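Long-range contacts in ABC transporter substrate-binding protein (Streptococcus pneumoniae, PDB 4OHN), which binds histidine and probably hands amino acids to an ABC uptake transporter as its extracellular substrate-binding component: residues 19-24 against 76-81; 45-50 against 234-239; 97-102 against 222-227; 110-115 against 195-200. All coordinates share one frame; numbering follows the deposited sequence. Where two conformers were deposited one is given.

Contact 1: 19-24 against 76-81; sequences SITIGF and GTIDLI
Strand 19-24 and residues 76-81 meet in a parallel bridge, Ile22 beside Leu80 and Gly23 beside Ile81, but the two directions differ by 73° because 77-79 turn in from the side. Strands 19-24, 58-63 and 80-81 are linked through helices 43-53 and 69-75, in the beta-alpha-beta manner of one lobe of the periplasmic-binding-protein fold. Strand 19-24 lies in the middle of the three. Gly23 N bonds Leu80 O at 2.9 Å, nearly in line with that carbonyl. Thr21 O accepts Asp79 N at 2.8 Å and a weak bond from Leu80 N. The Asp79 carboxylate closes the ring. Its CG stands beside its own backbone N (chi1 -56°), and OD2 takes Thr21 N at 3.0 Å from the anti side. Asp79 OD1 pairs with Arg213, so both oxygens are held. The methylenes are used too, with Ile20 CG1 3.6 Å from Asp79 CB. On the Ile22 and Leu80 face, the two side chains run side by side, while Ile20 crosses Leu80. Phe52 of helix 43-53 covers this group. On the other face, Ile78 CG2 rests 3.9 Å from Gly23 CA.

Contact 2: 45-50 against 234-239; sequences IDLATA and GKFQEI
Helix 45-50 and helix 235-239 run nearly antiparallel, at 162°, with their axes 10.2 Å apart. Asp46 lies across from Ile239 and Ala50 across from Lys235. This is packing of helices that flank the sheet of one lobe of the binding-protein fold, and no hydrogen bond crosses between the segments. Ile239 carries the largest share. Its CG2 is 3.8 Å from Asp46 CB, and CG1 touches the same carbon. CG1 stands beside the Ile239 backbone N (chi1 -64°) and sends CD1 on against the main chain of the facing helix, 3.8 Å from Asp46 C. There CD1 lies against the Asp46 carbonyl group and also touches Asp46 CB. Of the Asp46 side chain, CB makes the contact. Its carboxylate reaches further along helix 235-244, where OD2 meets Lys242 NZ and Trp243 NE1. One turn further, Ala50 CB meets Lys235 CG at 4.0 Å. The lysine chain bends beyond CG, and its NZ makes a long, weak salt bridge with Glu238 OE2 at 3.4 Å. Beside Ile239, both methyls of Leu47 come up to the Phe236 ring. Leu47 CD1 is 3.9 Å from Phe236 CD1, and CD2 lies near CE1, in an oblique approach. Gly234, with positive phi, is the N-cap residue of helix 235-244 and marks the turn out of helix 217-232. That preceding helix fills in beside the pair, with Leu230 against Leu47, Ala50 and Lys235. On the sheet side, Ile45 and Ala48 rest on Trp61 of strand 58-63.

Contact 3: 97-102 against 222-227; sequences FSNSYM and KINEAF
The loop 97-102 leads from strand 96-97 into the long strand 102-111, and its Ser98, Asn99 and Tyr101 pack on helix 217-232. In two-lobed binding proteins of this family such strands pass between the lobes, and Tyr101 and Met102 make backbone bonds to Phe208 of the histidine pocket. The place is consistent with the root of an interlobe connection. Asn224 is the polar centre. Its CG stands beside its own backbone N (chi1 -70°), which brings OD1 to accept Asn99 N at 2.8 Å, with the donor tilted modestly from the amide plane. The Asn99 side chain then folds back over the same group. The two amides stack with planes 19° apart, Asn99 ND2 lying 3.8 Å from Asn224 CG. The other end of the Asn224 amide is used through water 1, which accepts from ND2 at 3.0 Å and donates to Phe97 O. Ser98 OG donates to Asn99 O at 2.8 Å and also receives Val210 N, so it ties the loop to strand 206-212. Its CB sits against Ile223 CG2. Asn99 O has a second neighbour, Phe227 CE2 at 3.6 Å. The oxygen lies in the ring plane at its edge, where the ring hydrogens carry slight positive charge. Ile223 O lies over one face of that ring, off toward the rim. The Tyr101 and Phe227 rings meet obliquely, with planes at 61°. Their closest atoms are Tyr101 CD2 and Phe227 CZ, at 4.0 Å.

Contact 4: 110-115 against 195-200; sequences TKKSSG and DYNVFT. With ACT (acetate ion), chain C.
Lys112 reaches back along the start of the facing strand and touches Asp195, Tyr196 and Asn197. Its CB lies 3.7 Å from Asp195 O. CG comes 3.5 Å from Asn197 OD1 and also close to Tyr196 N. CD continues past Asn197 OD1, and CE arrives 3.4 Å from Tyr196 O. The chain is extended up to CE and then bends at its last torsion (chi4 -65°), which brings NZ back to the strand. Lys112 NZ donates to Tyr196 O at 3.0 Å and to Asn197 OD1 at 3.1 Å. It stands well above the plane of the Tyr196 carbonyl, 55° out. Lys112 N bonds Asp195 O at 2.9 Å, almost straight. Here the antiparallel ladder of strands 102-111 and 196-200, in the second lobe of the fold, comes to its end. Thr110 and Asn197 form its last hydrogen-bonded pair, each N donating to the other's O. Lys111 and Tyr196 follow as a non-hydrogen-bonded pair, and the chain then enters a 3-10 turn. Ser114 N and OG both donate to Lys111 O in that turn. Asn197 ND2 binds Ile116 O and, through water 2, Lys112 O. Thr110 OG1 also bonds Ile116 O, and it lies in the plane of the Phe199 ring at its edge. Lys111 CG runs beside the Tyr196 ring, 3.8 Å from CE2, while its NZ goes on to Asp171. Tyr196 OH donates to an oxygen of acetate, probably from the crystallisation liquor, at 2.6 Å, and Tyr186 OH also bonds that ion.

Contacts 1, 2 and 3 are buried and touch one another, while contact 4 lies at the surface, with centres at least 32 Å from theirs. Helix 43-53 joins the first two: Ala48 of contact 2 meets Ile22 of contact 1. Contacts 2 and 3 use helices that follow each other in the chain, and Leu47 sits against both Phe227 and Tyr101. Contacts 1 and 4 reach the same sheet on opposite sides of the chain's centre, one parallel and one antiparallel. Contact 2 has no hydrogen bond across its segments. Contact 1 adds a buried Asp79 and contact 3 the partly exposed Asn224, each accepting a backbone N-H. Contact 4 combines a backbone ladder with a lysine whose NZ grips two oxygens.

Contact 1: 19-24 against 76-81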
loop_
_atom_site.group_PDB
_atom_site.type_symbol
_atom_site.label_atom_id
_atom_site.label_comp_id
_atom_site.label_asym_id
_atom_site.label_seq_id
_atom_site.Cartn_x
_atom_site.Cartn_y
_atom_site.Cartn_z
ATOM N N SER A 19 17.840 -11.698 -10.704
ATOM C CA SER A 19 16.545 -11.121 -11.023
ATOM C C SER A 19 15.483 -11.591 -10.052
ATOM O O SER A 19 15.505 -12.744 -9.606
ATOM C CB SER A 19 16.140 -11.526 -12.433
ATOM O OG SER A 19 14.916 -10.928 -12.790
ATOM N N ILE A 20 14.552 -10.699 -9.730
ATOM C CA ILE A 20 13.387 -11.049 -8.942
ATOM C C ILE A 20 12.220 -10.230 -9.492
ATOM O O ILE A 20 12.423 -9.078 -9.910
ATOM C CB ILE A 20 13.627 -10.808 -7.430
ATOM C CG1 ILE A 20 12.504 -11.439 -6.624
ATOM C CG2 ILE A 20 13.807 -9.319 -7.146
ATOM C CD1 ILE A 20 12.814 -11.630 -5.165
ATOM N N THR A 21 11.020 -10.805 -9.484
ATOM C CA THR A 21 9.840 -10.113 -9.994
ATOM C C THR A 21 8.984 -9.615 -8.843
ATOM O O THR A 21 8.625 -10.369 -7.940
ATOM C CB THR A 21 9.035 -11.017 -10.930
ATOM O OG1 THR A 21 9.856 -11.343 -12.046
ATOM C CG2 THR A 21 7.757 -10.342 -11.415
ATOM N N ILE A 22 8.665 -8.328 -8.878
ATOM C CA ILE A 22 7.911 -7.692 -7.817
ATOM C C ILE A 22 6.620 -7.106 -8.373
ATOM O O ILE A 22 6.639 -6.326 -9.318
ATOM C CB ILE A 22 8.747 -6.609 -7.122
ATOM C CG1 ILE A 22 10.064 -7.223 -6.604
ATOM C CG2 ILE A 22 7.952 -5.973 -5.993
ATOM C CD1 ILE A 22 10.890 -6.269 -5.750
ATOM N N GLY A 23 5.514 -7.494 -7.759
ATOM C CA GLY A 23 4.211 -7.024 -8.169
ATOM C C GLY A 23 3.752 -5.825 -7.360
ATOM O O GLY A 23 4.045 -5.687 -6.182
ATOM N N PHE A 24 2.991 -4.961 -8.029
ATOM C CA PHE A 24 2.528 -3.697 -7.458
ATOM C C PHE A 24 1.332 -3.157 -8.211
ATOM O O PHE A 24 1.174 -3.389 -9.392
ATOM C CB PHE A 24 3.664 -2.651 -7.389
ATOM C CG PHE A 24 4.099 -2.101 -8.732
ATOM C CD1 PHE A 24 4.671 -2.916 -9.697
ATOM C CD2 PHE A 24 3.924 -0.768 -9.019
ATOM C CE1 PHE A 24 5.045 -2.392 -10.932
ATOM C CE2 PHE A 24 4.289 -0.253 -10.256
ATOM C CZ PHE A 24 4.840 -1.067 -11.198
ATOM N N GLY A 76 3.191 -17.923 -8.828
ATOM C CA GLY A 76 4.567 -17.681 -9.225
ATOM C C GLY A 76 4.812 -16.673 -10.330
ATOM O O GLY A 76 5.923 -16.581 -10.835
ATOM N N THR A 77 3.789 -15.923 -10.713
ATOM C CA THR A 77 3.977 -14.908 -11.738
ATOM C C THR A 77 4.686 -13.670 -11.171
ATOM O O THR A 77 5.298 -12.921 -11.931
ATOM C CB THR A 77 2.667 -14.551 -12.426
ATOM O OG1 THR A 77 1.768 -14.015 -11.471
ATOM C CG2 THR A 77 2.043 -15.792 -13.030
ATOM N N ILE A 78 4.634 -13.490 -9.845
ATOM C CA ILE A 78 5.477 -12.520 -9.128
ATOM C C ILE A 78 6.123 -13.249 -7.948
ATOM O O ILE A 78 5.636 -14.310 -7.543
ATOM C CB ILE A 78 4.670 -11.290 -8.629
ATOM C CG1 ILE A 78 3.631 -11.700 -7.584
ATOM C CG2 ILE A 78 4.032 -10.577 -9.839
ATOM C CD1 ILE A 78 2.800 -10.552 -7.035
ATOM N N ASP A 79 7.203 -12.679 -7.403
ATOM C CA ASP A 79 7.923 -13.278 -6.270
ATOM C C ASP A 79 7.713 -12.507 -4.962
ATOM O O ASP A 79 7.956 -13.060 -3.885
ATOM C CB ASP A 79 9.423 -13.343 -6.596
ATOM C CG ASP A 79 9.682 -14.087 -7.873
ATOM O OD1 ASP A 79 9.111 -15.203 -7.997
ATOM O OD2 ASP A 79 10.458 -13.605 -8.734
ATOM N N LEU A 80 7.286 -11.242 -5.054
ATOM C CA LEU A 80 7.024 -10.398 -3.902
ATOM C C LEU A 80 5.897 -9.467 -4.216
ATOM O O LEU A 80 5.686 -9.104 -5.374
ATOM C CB LEU A 80 8.241 -9.539 -3.574
ATOM C CG LEU A 80 9.506 -10.256 -3.099
ATOM C CD1 LEU A 80 10.634 -9.271 -3.018
ATOM C CD2 LEU A 80 9.275 -10.901 -1.739
ATOM N N ILE A 81 5.155 -9.107 -3.186
ATOM C CA ILE A 81 4.211 -7.995 -3.224
ATOM C C ILE A 81 4.858 -6.858 -2.420
ATOM O O ILE A 81 5.122 -7.003 -1.226
ATOM C CB ILE A 81 2.848 -8.358 -2.624
ATOM C CG1 ILE A 81 2.229 -9.570 -3.338
ATOM C CG2 ILE A 81 1.909 -7.150 -2.658
ATOM C CD1 ILE A 81 1.022 -10.156 -2.635
#

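Contact 2: 45-50 against 234-239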
loop_
_atom_site.group_PDB
_atom_site.type_symbol
_atom_site.label_atom_id
_atom_site.label_comp_id
_atom_site.label_asym_id
_atom_site.label_seq_id
_atom_site.Cartn_x
_atom_site.Cartn_y
_atom_site.Cartn_z
ATOM N N ILE A 45 9.748 1.615 -5.019
ATOM C CA ILE A 45 10.610 1.395 -6.171
ATOM C C ILE A 45 12.059 1.652 -5.749
ATOM O O ILE A 45 12.952 0.823 -5.985
ATOM C CB ILE A 45 10.235 2.294 -7.372
ATOM C CG1 ILE A 45 8.755 2.161 -7.751
ATOM C CG2 ILE A 45 11.128 1.967 -8.560
ATOM C CD1 ILE A 45 8.319 0.749 -8.119
ATOM N N ASP A 46 12.295 2.779 -5.096
ATOM C CA ASP A 46 13.636 3.126 -4.649
ATOM C C ASP A 46 14.156 2.157 -3.578
ATOM O O ASP A 46 15.317 1.722 -3.635
ATOM C CB ASP A 46 13.636 4.567 -4.102
ATOM C CG ASP A 46 13.484 5.629 -5.198
ATOM O OD1 ASP A 46 13.578 5.317 -6.404
ATOM O OD2 ASP A 46 13.281 6.798 -4.815
ATOM N N LEU A 47 13.307 1.818 -2.623
ATOM C CA LEU A 47 13.737 0.973 -1.514
ATOM C C LEU A 47 14.046 -0.447 -1.993
ATOM O O LEU A 47 15.099 -1.001 -1.648
ATOM C CB LEU A 47 12.704 0.968 -0.392
ATOM C CG LEU A 47 13.090 0.150 0.846
ATOM C CD1 LEU A 47 14.338 0.682 1.498
ATOM C CD2 LEU A 47 11.929 0.147 1.842
ATOM N N ALA A 48 13.181 -1.039 -2.806
ATOM C CA ALA A 48 13.418 -2.388 -3.311
ATOM C C ALA A 48 14.646 -2.422 -4.209
ATOM O O ALA A 48 15.423 -3.365 -4.185
ATOM C CB ALA A 48 12.219 -2.893 -4.073
ATOM N N THR A 49 14.822 -1.401 -5.031
ATOM C CA THR A 49 16.016 -1.318 -5.883
ATOM C C THR A 49 17.275 -1.344 -5.011
ATOM O O THR A 49 18.227 -2.093 -5.278
ATOM C CB THR A 49 15.987 -0.061 -6.779
ATOM O OG1 THR A 49 14.851 -0.132 -7.639
ATOM C CG2 THR A 49 17.217 0.064 -7.620
ATOM N N ALA A 50 17.283 -0.542 -3.953
ATOM C CA ALA A 50 18.432 -0.466 -3.053
ATOM C C ALA A 50 18.650 -1.772 -2.288
ATOM O O ALA A 50 19.784 -2.187 -2.067
ATOM C CB ALA A 50 18.262 0.690 -2.081
ATOM N N GLY A 234 22.576 5.697 5.189
ATOM C CA GLY A 234 21.993 6.942 4.720
ATOM C C GLY A 234 20.897 6.770 3.685
ATOM O O GLY A 234 20.118 7.707 3.437
ATOM N N LYS A 235 20.806 5.597 3.075
ATOM C CA LYS A 235 19.917 5.442 1.944
ATOM C C LYS A 235 18.441 5.432 2.350
ATOM O O LYS A 235 17.609 6.057 1.685
ATOM C CB LYS A 235 20.282 4.174 1.172
ATOM C CG LYS A 235 19.511 3.983 -0.124
ATOM C CD LYS A 235 19.693 5.159 -1.072
ATOM C CE LYS A 235 20.302 4.754 -2.392
ATOM N NZ LYS A 235 20.549 5.963 -3.236
ATOM N N PHE A 236 18.086 4.749 3.426
ATOM C CA PHE A 236 16.693 4.757 3.838
ATOM C C PHE A 236 16.231 6.179 4.127
ATOM O O PHE A 236 15.145 6.606 3.699
ATOM C CB PHE A 236 16.455 3.861 5.062
ATOM C CG PHE A 236 15.004 3.676 5.387
ATOM C CD1 PHE A 236 14.305 2.600 4.887
ATOM C CD2 PHE A 236 14.338 4.609 6.151
ATOM C CE1 PHE A 236 12.966 2.433 5.171
ATOM C CE2 PHE A 236 12.990 4.439 6.430
ATOM C CZ PHE A 236 12.320 3.350 5.927
ATOM N N GLN A 237 17.057 6.938 4.830
ATOM C CA GLN A 237 16.722 8.315 5.143
ATOM C C GLN A 237 16.597 9.182 3.900
ATOM O O GLN A 237 15.694 10.025 3.813
ATOM C CB GLN A 237 17.766 8.918 6.086
ATOM C CG GLN A 237 17.671 8.387 7.496
ATOM C CD GLN A 237 16.262 8.420 8.029
ATOM O OE1 GLN A 237 15.571 9.433 7.933
ATOM N NE2 GLN A 237 15.813 7.300 8.564
ATOM N N GLU A 238 17.496 8.987 2.945
ATOM C CA GLU A 238 17.439 9.726 1.690
ATOM C C GLU A 238 16.115 9.447 0.969
ATOM O O GLU A 238 15.447 10.370 0.508
ATOM C CB GLU A 238 18.623 9.325 0.822
ATOM C CG GLU A 238 18.641 9.889 -0.592
ATOM C CD GLU A 238 19.707 9.224 -1.450
ATOM O OE1 GLU A 238 20.692 8.703 -0.885
ATOM O OE2 GLU A 238 19.555 9.217 -2.688
ATOM N N ILE A 239 15.741 8.179 0.848
ATOM C CA ILE A 239 14.507 7.804 0.150
ATOM C C ILE A 239 13.285 8.355 0.897
ATOM O O ILE A 239 12.345 8.882 0.287
ATOM C CB ILE A 239 14.425 6.280 -0.008
ATOM C CG1 ILE A 239 15.569 5.766 -0.898
ATOM C CG2 ILE A 239 13.099 5.880 -0.609
ATOM C CD1 ILE A 239 15.733 4.252 -0.867
#

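Contact 3: 97-102 against 222-227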
loop_
_atom_site.group_PDB
_atom_site.type_symbol
_atom_site.label_atom_id
_atom_site.label_comp_id
_atom_site.label_asym_id
_atom_site.label_seq_id
_atom_site.Cartn_x
_atom_site.Cartn_y
_atom_site.Cartn_z
ATOM N N PHE A 97 5.799 -12.194 5.660
ATOM C CA PHE A 97 6.202 -10.800 5.608
ATOM C C PHE A 97 7.622 -10.575 6.107
ATOM O O PHE A 97 8.071 -11.187 7.066
ATOM C CB PHE A 97 5.255 -9.915 6.434
ATOM C CG PHE A 97 3.895 -9.721 5.814
ATOM C CD1 PHE A 97 2.818 -10.447 6.260
ATOM C CD2 PHE A 97 3.698 -8.795 4.815
ATOM C CE1 PHE A 97 1.554 -10.262 5.696
ATOM C CE2 PHE A 97 2.443 -8.608 4.241
ATOM C CZ PHE A 97 1.367 -9.333 4.696
ATOM N N SER A 98 8.294 -9.643 5.443
ATOM C CA SER A 98 9.494 -9.011 5.996
ATOM C C SER A 98 9.135 -8.258 7.272
ATOM O O SER A 98 7.966 -8.091 7.628
ATOM C CB SER A 98 10.094 -8.021 5.002
ATOM O OG SER A 98 9.264 -6.868 4.860
ATOM N N ASN A 99 10.157 -7.776 7.961
ATOM C CA ASN A 99 9.953 -6.752 8.967
ATOM C C ASN A 99 9.220 -5.563 8.323
ATOM O O ASN A 99 9.370 -5.277 7.135
ATOM C CB ASN A 99 11.288 -6.278 9.553
ATOM C CG ASN A 99 11.879 -7.252 10.507
ATOM O OD1 ASN A 99 11.221 -8.152 10.988
ATOM N ND2 ASN A 99 13.130 -7.047 10.837
ATOM N N SER A 100 8.437 -4.861 9.124
ATOM C CA SER A 100 7.743 -3.684 8.634
ATOM C C SER A 100 8.693 -2.488 8.517
ATOM O O SER A 100 9.618 -2.330 9.313
ATOM C CB SER A 100 6.543 -3.368 9.524
ATOM O OG SER A 100 5.591 -4.428 9.489
ATOM N N TYR A 101 8.453 -1.629 7.531
ATOM C CA TYR A 101 9.370 -0.518 7.256
ATOM C C TYR A 101 8.751 0.859 7.370
ATOM O O TYR A 101 9.469 1.849 7.281
ATOM C CB TYR A 101 10.064 -0.698 5.896
ATOM C CG TYR A 101 9.127 -0.760 4.730
ATOM C CD1 TYR A 101 8.692 0.388 4.104
ATOM C CD2 TYR A 101 8.649 -1.982 4.260
ATOM C CE1 TYR A 101 7.811 0.332 3.027
ATOM C CE2 TYR A 101 7.763 -2.041 3.192
ATOM C CZ TYR A 101 7.346 -0.886 2.598
ATOM O OH TYR A 101 6.482 -0.903 1.522
ATOM N N MET A 102 7.424 0.935 7.522
ATOM C CA MET A 102 6.675 2.208 7.573
ATOM C C MET A 102 5.305 2.028 8.252
ATOM O O MET A 102 4.606 1.053 7.977
ATOM C CB MET A 102 6.465 2.728 6.140
ATOM C CG MET A 102 5.914 4.154 6.029
ATOM S SD MET A 102 5.664 4.733 4.326
ATOM C CE MET A 102 7.264 4.464 3.582
ATOM N N LYS A 222 16.964 -12.040 3.686
ATOM C CA LYS A 222 17.809 -11.158 2.880
ATOM C C LYS A 222 17.235 -9.750 2.757
ATOM O O LYS A 222 17.984 -8.761 2.735
ATOM C CB LYS A 222 18.090 -11.772 1.507
ATOM C CG LYS A 222 18.889 -13.056 1.592
ATOM C CD LYS A 222 20.199 -12.881 2.366
ATOM C CE LYS A 222 21.099 -14.094 2.257
ATOM N NZ LYS A 222 22.209 -14.012 3.251
ATOM N N ILE A 223 15.919 -9.624 2.670
ATOM C CA ILE A 223 15.302 -8.304 2.654
ATOM C C ILE A 223 15.562 -7.647 4.012
ATOM O O ILE A 223 15.989 -6.491 4.083
ATOM C CB ILE A 223 13.793 -8.404 2.360
ATOM C CG1 ILE A 223 13.573 -8.907 0.937
ATOM C CG2 ILE A 223 13.115 -7.063 2.613
ATOM C CD1 ILE A 223 12.146 -9.348 0.673
ATOM N N ASN A 224 15.328 -8.364 5.105
ATOM C CA ASN A 224 15.532 -7.780 6.437
ATOM C C ASN A 224 16.981 -7.365 6.674
ATOM O O ASN A 224 17.244 -6.291 7.250
ATOM C CB ASN A 224 15.086 -8.764 7.507
ATOM C CG ASN A 224 13.583 -8.963 7.554
ATOM O OD1 ASN A 224 12.807 -8.095 7.120
ATOM N ND2 ASN A 224 13.145 -10.104 8.076
ATOM N N GLU A 225 17.930 -8.193 6.268
ATOM C CA GLU A 225 19.344 -7.846 6.432
ATOM C C GLU A 225 19.687 -6.605 5.639
ATOM O O GLU A 225 20.466 -5.757 6.114
ATOM C CB GLU A 225 20.227 -9.003 5.987
ATOM C CG GLU A 225 20.154 -10.212 6.908
ATOM C CD GLU A 225 20.768 -11.448 6.345
ATOM O OE1 GLU A 225 21.397 -11.423 5.267
ATOM O OE2 GLU A 225 20.633 -12.501 7.021
ATOM N N ALA A 226 19.146 -6.474 4.430
ATOM C CA ALA A 226 19.393 -5.281 3.640
ATOM C C ALA A 226 18.783 -4.049 4.313
ATOM O O ALA A 226 19.401 -2.967 4.297
ATOM C CB ALA A 226 18.835 -5.449 2.257
ATOM N N PHE A 227 17.590 -4.171 4.891
ATOM C CA PHE A 227 17.053 -3.034 5.641
ATOM C C PHE A 227 18.076 -2.573 6.702
ATOM O O PHE A 227 18.294 -1.370 6.876
ATOM C CB PHE A 227 15.713 -3.349 6.335
ATOM C CG PHE A 227 14.513 -3.493 5.421
ATOM C CD1 PHE A 227 14.510 -3.062 4.106
ATOM C CD2 PHE A 227 13.359 -4.064 5.919
ATOM C CE1 PHE A 227 13.372 -3.186 3.323
ATOM C CE2 PHE A 227 12.221 -4.186 5.135
ATOM C CZ PHE A 227 12.238 -3.741 3.820
HETATM O O HOH W 1 10.361 -11.089 8.713
#

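Contact 4: 110-115 against 195-200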
loop_
_atom_site.group_PDB
_atom_site.type_symbol
_atom_site.label_atom_id
_atom_site.label_comp_id
_atom_site.label_asym_id
_atom_site.label_seq_id
_atom_site.Cartn_x
_atom_site.Cartn_y
_atom_site.Cartn_z
ATOM N N THR A 110 -13.235 13.150 2.517
ATOM C CA THR A 110 -14.522 13.712 2.108
ATOM C C THR A 110 -14.257 15.075 1.493
ATOM O O THR A 110 -13.230 15.710 1.769
ATOM C CB THR A 110 -15.484 13.890 3.298
ATOM O OG1 THR A 110 -14.905 14.830 4.219
ATOM C CG2 THR A 110 -15.743 12.560 3.999
ATOM N N LYS A 111 -15.159 15.560 0.652
ATOM C CA LYS A 111 -15.053 16.952 0.209
ATOM C C LYS A 111 -15.255 17.895 1.379
ATOM O O LYS A 111 -16.118 17.661 2.231
ATOM C CB LYS A 111 -16.127 17.280 -0.814
ATOM C CG LYS A 111 -15.927 16.685 -2.163
ATOM C CD LYS A 111 -16.965 17.259 -3.118
ATOM C CE LYS A 111 -16.628 17.017 -4.546
ATOM N NZ LYS A 111 -17.703 17.532 -5.442
ATOM N N LYS A 112 -14.538 19.014 1.409
ATOM C CA LYS A 112 -14.813 19.988 2.470
ATOM C C LYS A 112 -16.236 20.493 2.393
ATOM O O LYS A 112 -16.833 20.809 3.409
ATOM C CB LYS A 112 -13.821 21.141 2.431
ATOM C CG LYS A 112 -12.426 20.744 2.883
ATOM C CD LYS A 112 -11.557 21.968 3.154
ATOM C CE LYS A 112 -10.093 21.630 3.366
ATOM N NZ LYS A 112 -9.883 20.807 4.596
ATOM N N SER A 113 -16.784 20.571 1.188
ATOM C CA SER A 113 -18.153 21.060 1.043
ATOM C C SER A 113 -19.179 20.156 1.736
ATOM O O SER A 113 -20.291 20.594 2.026
ATOM C CB SER A 113 -18.512 21.226 -0.424
ATOM O OG SER A 113 -18.397 20.015 -1.126
ATOM N N SER A 114 -18.828 18.893 2.002
ATOM C CA SER A 114 -19.725 17.986 2.714
ATOM C C SER A 114 -19.904 18.350 4.183
ATOM O O SER A 114 -20.902 17.959 4.809
ATOM C CB SER A 114 -19.225 16.530 2.616
ATOM O OG SER A 114 -18.117 16.293 3.474
ATOM N N GLY A 115 -18.915 19.024 4.749
ATOM C CA GLY A 115 -18.918 19.293 6.174
ATOM C C GLY A 115 -18.706 18.072 7.050
ATOM O O GLY A 115 -18.868 18.176 8.255
ATOM N N ASP A 195 -9.249 21.210 -0.734
ATOM C CA ASP A 195 -10.616 20.904 -1.149
ATOM C C ASP A 195 -11.189 19.710 -0.388
ATOM O O ASP A 195 -12.371 19.400 -0.536
ATOM C CB ASP A 195 -10.689 20.595 -2.665
ATOM C CG ASP A 195 -10.466 21.808 -3.551
ATOM O OD1 ASP A 195 -10.552 22.952 -3.080
ATOM O OD2 ASP A 195 -10.216 21.575 -4.755
ATOM N N TYR A 196 -10.385 19.026 0.430
ATOM C CA TYR A 196 -10.808 17.760 1.065
ATOM C C TYR A 196 -10.449 17.718 2.544
ATOM O O TYR A 196 -9.495 18.345 2.984
ATOM C CB TYR A 196 -10.158 16.549 0.338
ATOM C CG TYR A 196 -10.646 16.403 -1.079
ATOM C CD1 TYR A 196 -9.999 17.018 -2.131
ATOM C CD2 TYR A 196 -11.815 15.699 -1.363
ATOM C CE1 TYR A 196 -10.501 16.928 -3.422
ATOM C CE2 TYR A 196 -12.315 15.598 -2.627
ATOM C CZ TYR A 196 -11.675 16.221 -3.654
ATOM O OH TYR A 196 -12.206 16.120 -4.922
ATOM N N ASN A 197 -11.249 16.969 3.299
ATOM C CA ASN A 197 -10.931 16.587 4.671
ATOM C C ASN A 197 -10.343 15.191 4.678
ATOM O O ASN A 197 -10.819 14.331 3.939
ATOM C CB ASN A 197 -12.197 16.595 5.529
ATOM C CG ASN A 197 -12.807 17.958 5.665
ATOM O OD1 ASN A 197 -12.098 18.960 5.824
ATOM N ND2 ASN A 197 -14.129 18.024 5.603
ATOM N N VAL A 198 -9.329 14.976 5.494
ATOM C CA VAL A 198 -8.646 13.691 5.611
ATOM C C VAL A 198 -8.527 13.399 7.090
ATOM O O VAL A 198 -7.901 14.171 7.821
ATOM C CB VAL A 198 -7.222 13.767 4.984
ATOM C CG1 VAL A 198 -6.542 12.405 5.050
ATOM C CG2 VAL A 198 -7.278 14.274 3.525
ATOM N N PHE A 199 -9.142 12.317 7.567
ATOM C CA PHE A 199 -9.160 12.073 9.001
ATOM C C PHE A 199 -9.282 10.599 9.341
ATOM O O PHE A 199 -9.928 9.829 8.639
ATOM C CB PHE A 199 -10.294 12.868 9.675
ATOM C CG PHE A 199 -11.649 12.624 9.064
ATOM C CD1 PHE A 199 -12.064 13.339 7.943
ATOM C CD2 PHE A 199 -12.520 11.695 9.613
ATOM C CE1 PHE A 199 -13.296 13.110 7.362
ATOM C CE2 PHE A 199 -13.756 11.473 9.030
ATOM C CZ PHE A 199 -14.142 12.187 7.920
ATOM N N THR A 200 -8.651 10.197 10.437
ATOM C CA THR A 200 -8.780 8.821 10.907
ATOM C C THR A 200 -10.146 8.634 11.560
ATOM O O THR A 200 -10.810 9.569 11.965
ATOM C CB THR A 200 -7.620 8.427 11.832
ATOM O OG1 THR A 200 -7.552 9.365 12.899
ATOM C CG2 THR A 200 -6.261 8.381 11.087
HETATM C C ACT C . -9.694 14.929 -6.648
HETATM O O ACT C . -10.351 15.999 -6.669
HETATM O OXT ACT C . -8.792 14.807 -7.511
HETATM C CH3 ACT C . -9.989 13.883 -5.627
HETATM O O HOH W 2 -15.706 20.490 5.908
#